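Local coordinates for AA10A (Thermobifida fusca, PDB 5UIZ), which probably cleaves cellulose chains oxidatively as a copper-dependent lytic polysaccharide monooxygenase of the AA10 family, at residues 94-99 with 210-215. Residues are numbered along the deposited sequence; the frame is centred on the assembly and turned at random. Where two conformers were deposited one is given.
Sequences GNHRAA and DQTYYL
His96 and Tyr214 meet through a hydrogen bond: ND1 of His96 lies 2.7 Å from OH of Tyr214, and at 167° the bond is nearly straight. The phenol oxygen sits at the imidazole edge, in the ring plane, and ND1 lies at the edge of the Tyr214 ring, near its plane. The ring planes are turned 73° from each other with centroids 5.7 Å apart, an oblique pairing in which the hydroxyl, not the ring carbons, makes the close approach.

Tyr214 carries CG anti to its own carbonyl carbon (chi1 -65°), which sends the ring out from the strand and brings OH to the histidine. Beside it, Thr212 has CG2 anti to the backbone N, and this methyl packs obliquely against the imidazole, 3.7 Å from His96 CE1. One face of that ring is covered by the chain itself, with Gly94 C 4.0 Å above its centre. The other nitrogen, NE2, bonds Tyr148 OH, so two tyrosine hydroxyls fix the rotation of the buried ring. With the imidazole of His96 cut back to an alanine, the hydroxyls of Tyr214 and Tyr148 would probably each lose their mate, and a gap would open beside the Thr212 methyl.

A water adds a second link: it accepts from Gly94 N at 3.1 Å, donates to Asp210 OD1 at 2.9 Å and lies 3.0 Å from Thr212 OG1. Asp210 OD2 bonds Gly93 N, so the carboxylate reaches the glycine pair both directly and through water.

The side chain of Thr212 is about 11 Å from the copper ion. The contact belongs to the immunoglobulin-like beta-sandwich core of the LPMO family: short helix 96-99 lies against strand 211-221, antiparallel to strands 88-90 and 198-206, and Ile203 of the latter touches both His96 and Thr212.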
loop_
_atom_site.group_PDB
_atom_site.type_symbol
_atom_site.label_atom_id
_atom_site.label_comp_id
_atom_site.label_asym_id
_atom_site.label_seq_id
_atom_site.Cartn_x
_atom_site.Cartn_y
_atom_site.Cartn_z
ATOM N N GLY A 94 -8.253 14.792 -6.405
ATOM C CA GLY A 94 -7.422 15.227 -5.286
ATOM C C GLY A 94 -8.097 15.002 -3.944
ATOM O O GLY A 94 -7.492 15.218 -2.914
ATOM N N ASN A 95 -9.344 14.565 -3.924
ATOM C CA ASN A 95 -10.083 14.491 -2.668
ATOM C C ASN A 95 -9.941 13.093 -2.029
ATOM O O ASN A 95 -10.913 12.354 -1.882
ATOM C CB ASN A 95 -11.539 14.894 -2.894
ATOM C CG ASN A 95 -11.704 16.405 -3.042
ATOM O OD1 ASN A 95 -10.909 17.164 -2.536
ATOM N ND2 ASN A 95 -12.733 16.820 -3.721
ATOM N N HIS A 96 -8.705 12.752 -1.696
ATOM C CA HIS A 96 -8.339 11.418 -1.162
ATOM C C HIS A 96 -9.146 11.048 0.085
ATOM O O HIS A 96 -9.594 9.909 0.222
ATOM C CB HIS A 96 -6.832 11.333 -0.942
ATOM C CG HIS A 96 -6.031 11.751 -2.145
ATOM N ND1 HIS A 96 -6.090 11.086 -3.359
ATOM C CD2 HIS A 96 -5.194 12.797 -2.326
ATOM C CE1 HIS A 96 -5.312 11.716 -4.227
ATOM N NE2 HIS A 96 -4.754 12.754 -3.616
ATOM N N ARG A 97 -9.355 12.014 0.981
ATOM C CA ARG A 97 -10.120 11.761 2.204
ATOM C C ARG A 97 -11.548 11.413 1.885
ATOM O O ARG A 97 -12.127 10.522 2.516
ATOM C CB ARG A 97 -10.090 12.946 3.187
ATOM C CG ARG A 97 -9.214 12.747 4.413
ATOM C CD ARG A 97 -9.454 13.862 5.440
ATOM N NE ARG A 97 -8.611 13.738 6.650
ATOM C CZ ARG A 97 -7.347 14.155 6.761
ATOM N NH1 ARG A 97 -6.715 13.979 7.908
ATOM N NH2 ARG A 97 -6.699 14.734 5.737
ATOM N N ALA A 98 -12.124 12.067 0.878
ATOM C CA ALA A 98 -13.500 11.761 0.539
ATOM C C ALA A 98 -13.555 10.385 -0.090
ATOM O O ALA A 98 -14.563 9.677 0.089
ATOM C CB ALA A 98 -14.085 12.760 -0.413
ATOM N N ALA A 99 -12.559 10.044 -0.915
ATOM C CA ALA A 99 -12.608 8.788 -1.598
ATOM C C ALA A 99 -12.348 7.591 -0.689
ATOM O O ALA A 99 -12.818 6.527 -0.996
ATOM C CB ALA A 99 -11.667 8.753 -2.766
ATOM N N ASP A 210 -6.901 11.248 -14.465
ATOM C CA ASP A 210 -7.080 11.395 -13.008
ATOM C C ASP A 210 -7.248 9.957 -12.500
ATOM O O ASP A 210 -8.330 9.421 -12.471
ATOM C CB ASP A 210 -8.264 12.281 -12.680
ATOM C CG ASP A 210 -8.503 12.410 -11.214
ATOM O OD1 ASP A 210 -7.790 11.789 -10.390
ATOM O OD2 ASP A 210 -9.410 13.181 -10.885
ATOM N N GLN A 211 -6.116 9.321 -12.242
ATOM C CA GLN A 211 -6.082 7.971 -11.733
ATOM C C GLN A 211 -5.090 7.995 -10.602
ATOM O O GLN A 211 -3.933 8.472 -10.755
ATOM C CB GLN A 211 -5.610 7.032 -12.828
ATOM C CG GLN A 211 -5.487 5.576 -12.386
ATOM C CD GLN A 211 -5.371 4.707 -13.604
ATOM O OE1 GLN A 211 -4.283 4.354 -13.986
ATOM N NE2 GLN A 211 -6.505 4.450 -14.282
ATOM N N THR A 212 -5.521 7.479 -9.472
ATOM C CA THR A 212 -4.764 7.555 -8.284
ATOM C C THR A 212 -4.655 6.143 -7.701
ATOM O O THR A 212 -5.660 5.486 -7.524
ATOM C CB THR A 212 -5.430 8.503 -7.282
ATOM O OG1 THR A 212 -5.618 9.786 -7.875
ATOM C CG2 THR A 212 -4.534 8.667 -6.082
ATOM N N TYR A 213 -3.415 5.751 -7.380
ATOM C CA TYR A 213 -3.094 4.512 -6.696
ATOM C C TYR A 213 -2.887 4.706 -5.223
ATOM O O TYR A 213 -2.257 5.722 -4.769
ATOM C CB TYR A 213 -1.837 3.926 -7.314
ATOM C CG TYR A 213 -2.068 3.523 -8.746
ATOM C CD1 TYR A 213 -2.104 4.468 -9.752
ATOM C CD2 TYR A 213 -2.252 2.187 -9.095
ATOM C CE1 TYR A 213 -2.333 4.101 -11.075
ATOM C CE2 TYR A 213 -2.478 1.811 -10.412
ATOM C CZ TYR A 213 -2.535 2.781 -11.394
ATOM O OH TYR A 213 -2.748 2.421 -12.698
ATOM N N TYR A 214 -3.367 3.718 -4.473
ATOM C CA TYR A 214 -3.374 3.724 -3.017
ATOM C C TYR A 214 -2.653 2.488 -2.488
ATOM O O TYR A 214 -3.131 1.372 -2.601
ATOM C CB TYR A 214 -4.804 3.818 -2.488
ATOM C CG TYR A 214 -5.451 5.136 -2.862
ATOM C CD1 TYR A 214 -5.045 6.320 -2.275
ATOM C CD2 TYR A 214 -6.436 5.193 -3.826
ATOM C CE1 TYR A 214 -5.644 7.526 -2.644
ATOM C CE2 TYR A 214 -6.980 6.385 -4.248
ATOM C CZ TYR A 214 -6.614 7.535 -3.654
ATOM O OH TYR A 214 -7.216 8.726 -4.024
ATOM N N LEU A 215 -1.498 2.717 -1.898
ATOM C CA LEU A 215 -0.497 1.675 -1.685
ATOM C C LEU A 215 -0.087 1.584 -0.249
ATOM O O LEU A 215 0.670 2.420 0.217
ATOM C CB LEU A 215 0.725 1.973 -2.569
ATOM C CG LEU A 215 0.304 2.165 -4.045
ATOM C CD1 LEU A 215 1.377 2.778 -4.925
ATOM C CD2 LEU A 215 -0.269 0.871 -4.642
HETATM O O HOH W 1 -6.705 12.559 -7.832
#